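Side-chain contacts in guanine deaminase (Escherichia coli, PDB 6OHB), which catalyses the zinc-dependent hydrolytic deamination of guanine to xanthine and ammonia, a step of purine degradation: residues 51-54 with 55-59; 258-261 with 262-265. All coordinates share one frame; numbering follows the deposited sequence.

Contact 1: residues 51-54 with 55-59; sequences GEWE and NGKHQ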
# COMPACT_ATOMS: atom_id res chain seq x y z
N GLY A 51 31.50 -14.29 -0.85
CA GLY A 51 31.25 -15.65 -0.43
C GLY A 51 31.13 -15.78 1.07
O GLY A 51 30.76 -14.83 1.76
N GLU A 52 31.40 -16.98 1.56
CA GLU A 52 31.32 -17.26 2.99
C GLU A 52 32.41 -16.52 3.75
O GLU A 52 33.56 -16.42 3.29
CB GLU A 52 31.43 -18.76 3.26
CG GLU A 52 30.28 -19.59 2.70
CD GLU A 52 29.14 -19.73 3.69
OE1 GLU A 52 29.26 -19.21 4.82
OE2 GLU A 52 28.12 -20.37 3.33
N TRP A 53 32.05 -16.00 4.92
CA TRP A 53 32.97 -15.24 5.76
C TRP A 53 34.26 -16.02 6.04
O TRP A 53 35.37 -15.49 5.90
CB TRP A 53 32.27 -14.84 7.06
CG TRP A 53 33.17 -14.24 8.10
CD1 TRP A 53 33.54 -14.80 9.28
CD2 TRP A 53 33.80 -12.95 8.06
NE1 TRP A 53 34.37 -13.95 9.98
CE2 TRP A 53 34.54 -12.81 9.25
CE3 TRP A 53 33.82 -11.90 7.13
CZ2 TRP A 53 35.29 -11.67 9.54
CZ3 TRP A 53 34.56 -10.76 7.42
CH2 TRP A 53 35.29 -10.66 8.61
N GLU A 54 34.13 -17.28 6.45
CA GLU A 54 35.33 -18.04 6.78
C GLU A 54 36.16 -18.37 5.55
O GLU A 54 37.37 -18.60 5.68
CB GLU A 54 34.96 -19.32 7.53
CG GLU A 54 34.21 -19.10 8.86
CD GLU A 54 35.08 -18.52 9.98
OE1 GLU A 54 36.28 -18.27 9.75
OE2 GLU A 54 34.56 -18.31 11.09
N ASN A 55 35.56 -18.37 4.36
CA ASN A 55 36.29 -18.62 3.12
C ASN A 55 37.02 -17.39 2.58
O ASN A 55 37.85 -17.54 1.68
CB ASN A 55 35.35 -19.15 2.03
CG ASN A 55 34.90 -20.57 2.28
OD1 ASN A 55 35.56 -21.33 2.99
ND2 ASN A 55 33.77 -20.95 1.68
N GLY A 56 36.73 -16.20 3.08
CA GLY A 56 37.32 -15.02 2.48
C GLY A 56 37.97 -14.04 3.45
O GLY A 56 38.66 -13.12 3.02
N LYS A 57 37.75 -14.24 4.75
CA LYS A 57 38.24 -13.29 5.75
C LYS A 57 39.75 -13.07 5.66
O LYS A 57 40.23 -12.00 6.05
CB LYS A 57 37.84 -13.77 7.14
CG LYS A 57 38.94 -13.75 8.18
CD LYS A 57 38.47 -14.25 9.54
CE LYS A 57 38.13 -15.72 9.51
NZ LYS A 57 38.01 -16.28 10.89
N HIS A 58 40.50 -14.04 5.14
CA HIS A 58 41.95 -13.90 5.08
C HIS A 58 42.39 -12.81 4.10
O HIS A 58 43.46 -12.23 4.27
CB HIS A 58 42.61 -15.24 4.72
CG HIS A 58 42.22 -15.76 3.37
ND1 HIS A 58 41.06 -16.48 3.17
CD2 HIS A 58 42.83 -15.67 2.17
CE1 HIS A 58 40.98 -16.81 1.89
NE2 HIS A 58 42.03 -16.33 1.26
N GLN A 59 41.57 -12.52 3.08
CA GLN A 59 41.90 -11.49 2.10
C GLN A 59 41.73 -10.06 2.62
O GLN A 59 42.02 -9.12 1.87
CB GLN A 59 41.03 -11.65 0.85
CG GLN A 59 41.22 -12.94 0.08
CD GLN A 59 40.18 -13.13 -0.99
OE1 GLN A 59 40.37 -12.71 -2.14
NE2 GLN A 59 39.05 -13.74 -0.63
O HOH W 1 32.44 -19.29 -0.48
O HOH W 2 40.24 -18.36 5.06

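Contact 2: residues 258-261 with 262-265; sequences YLDV and YHQY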
# COMPACT_ATOMS: atom_id res chain seq x y z
N TYR A 258 -1.21 0.00 -31.82
CA TYR A 258 -0.34 0.90 -31.07
C TYR A 258 1.13 0.51 -31.20
O TYR A 258 1.97 1.32 -31.60
CB TYR A 258 -0.78 0.91 -29.60
CG TYR A 258 -0.37 2.11 -28.77
CD1 TYR A 258 0.68 2.93 -29.16
CD2 TYR A 258 -1.03 2.41 -27.58
CE1 TYR A 258 1.06 4.02 -28.39
CE2 TYR A 258 -0.66 3.49 -26.81
CZ TYR A 258 0.38 4.29 -27.21
OH TYR A 258 0.74 5.37 -26.43
N LEU A 259 1.46 -0.74 -30.85
CA LEU A 259 2.86 -1.16 -30.89
C LEU A 259 3.44 -1.08 -32.30
O LEU A 259 4.64 -0.84 -32.47
CB LEU A 259 3.00 -2.58 -30.34
CG LEU A 259 4.38 -3.24 -30.44
CD1 LEU A 259 5.45 -2.44 -29.71
CD2 LEU A 259 4.34 -4.68 -29.94
N ASP A 260 2.60 -1.27 -33.32
CA ASP A 260 3.11 -1.25 -34.68
C ASP A 260 3.55 0.14 -35.12
O ASP A 260 4.40 0.26 -36.00
CB ASP A 260 2.07 -1.79 -35.66
CG ASP A 260 2.63 -1.98 -37.06
OD1 ASP A 260 3.34 -2.99 -37.28
OD2 ASP A 260 2.38 -1.11 -37.93
N VAL A 261 3.03 1.20 -34.50
CA VAL A 261 3.54 2.54 -34.78
C VAL A 261 5.00 2.63 -34.38
O VAL A 261 5.84 3.14 -35.14
CB VAL A 261 2.69 3.61 -34.07
CG1 VAL A 261 3.17 5.00 -34.46
CG2 VAL A 261 1.22 3.42 -34.39
N TYR A 262 5.34 2.14 -33.18
CA TYR A 262 6.73 2.16 -32.74
C TYR A 262 7.57 1.21 -33.57
O TYR A 262 8.72 1.53 -33.91
CB TYR A 262 6.82 1.77 -31.26
CG TYR A 262 6.11 2.70 -30.32
CD1 TYR A 262 6.35 4.07 -30.35
CD2 TYR A 262 5.21 2.21 -29.38
CE1 TYR A 262 5.70 4.93 -29.48
CE2 TYR A 262 4.56 3.06 -28.50
CZ TYR A 262 4.81 4.41 -28.55
OH TYR A 262 4.16 5.25 -27.68
N HIS A 263 7.01 0.05 -33.93
CA HIS A 263 7.76 -0.96 -34.67
C HIS A 263 8.14 -0.47 -36.07
O HIS A 263 9.27 -0.69 -36.51
CB HIS A 263 6.96 -2.25 -34.74
CG HIS A 263 7.66 -3.37 -35.45
ND1 HIS A 263 8.79 -3.98 -34.95
CD2 HIS A 263 7.38 -4.00 -36.61
CE1 HIS A 263 9.18 -4.93 -35.77
NE2 HIS A 263 8.34 -4.96 -36.79
N GLN A 264 7.20 0.17 -36.78
CA GLN A 264 7.49 0.63 -38.13
C GLN A 264 8.52 1.74 -38.14
O GLN A 264 9.25 1.90 -39.12
CB GLN A 264 6.20 1.11 -38.82
CG GLN A 264 5.19 0.00 -39.13
CD GLN A 264 5.80 -1.21 -39.82
OE1 GLN A 264 6.60 -1.07 -40.75
NE2 GLN A 264 5.42 -2.40 -39.37
N TYR A 265 8.60 2.53 -37.06
CA TYR A 265 9.64 3.53 -36.91
C TYR A 265 10.90 2.96 -36.26
O TYR A 265 11.72 3.72 -35.72
CB TYR A 265 9.12 4.72 -36.10
CG TYR A 265 8.20 5.63 -36.89
CD1 TYR A 265 8.69 6.45 -37.90
CD2 TYR A 265 6.84 5.66 -36.61
CE1 TYR A 265 7.84 7.28 -38.62
CE2 TYR A 265 5.98 6.49 -37.33
CZ TYR A 265 6.49 7.29 -38.33
OH TYR A 265 5.64 8.11 -39.04

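Contact 1: residues 51-54 with 55-59
W53 and K57 meet on a short helical turn that follows strand 46-50 of the small sheet and runs on into a 3-10 segment at 57-59. The close-packed side centres on the W53 indole. K57 CB sits over one face of its six-membered ring, 4.0 Å from the centroid and 10° off the normal, a CH-pi contact, while K57 CD passes near NE1. W53 CG stands anti to the backbone N (chi1 171°), which carries the indole towards K57; R12 forms a cation-pi contact with the same side chain, and L39 and I60 also touch it. In the backbone of the same turn, W53 O accepts two donors, K57 N at 2.9 Å and G56 N at 3.2 Å, the latter from above the carbonyl plane. Without the indole, as with an alanine here, the K57 methylenes would probably lose the surface they lie on and R12 its pi partner. The outer side is looser and more polar. N55 lies alongside E52, and one water accepts from both E52 N and N55 ND2; another bridges E54 O and H58 ND1. The K57 chain bends at chi3 (67°), and NZ forms a salt bridge on the syn side of E54 OE1, at 2.9 Å.

Contact 2: residues 258-261 with 262-265
Y258 and Y262, one helical turn apart, provide the aromatic part of this contact. Their side chains run side by side in the same direction, with ring planes 29° apart but slid so far that they barely overlap, the centroids being 5.7 Å apart. Y258 CE1 meets both Y262 OH (3.4 Å) and Y262 CE2 (3.6 Å). Their hydroxyls turn to separate partners: Y258 OH is hydrogen-bonded to E244 OE2, and Y262 OH to the backbone O of H237, a zinc ligand.

Polar side-chain pairing belongs to D260 and Q264. Q264 NE2 donates to D260 OD1 at 3.0 Å in a nearly straight bond, with the acceptor close to the amide plane and the donor on the syn side of OD1 but tilted 28° out of the carboxylate plane. A bend at chi2 (-49°) turns Q264 across D260, bringing Q264 CG to 3.3 Å from D260 OD2. The same OD1 also forms a salt bridge with R287, which is likely to help hold the carboxylate in place.

Backbone bonds run from H263 N to L259 O and from Q264 N to D260 O. A weak one from Y265 N to V261 O (3.4 Å) closes the last turn, where Y265 CD2 also approaches that carbonyl.

This is i to i+4 packing along helix 258-264 of the amidohydrolase TIM barrel, beside F210 and C239, which probably bind substrate.

Overall arrangement
From the N terminus, strands 8-12, 38-43 and 46-50 of a four-stranded mixed sheet come before contact 1, and 67-70 completes it afterwards. Contact 1 closes a single turn just after strand 46-50, tying that turn to strand 38-43 through W53 and L39. The chain then enters the amidohydrolase barrel, whose zinc is held by H82, H84, H237 and D327. Beyond strand 233-238 and helix 242-251, contact 2 closes successive overlapping turns of helix 258-264 and joins it to that strand and to helices 216-228 and 282-290. The contacts follow in series, neither nesting nor crossing. They lie on opposite sides of the chain's centre, with centres about 52 Å apart: contact 1 is at the surface, contact 2 buried, the Y258 side chain about 10 Å from the zinc.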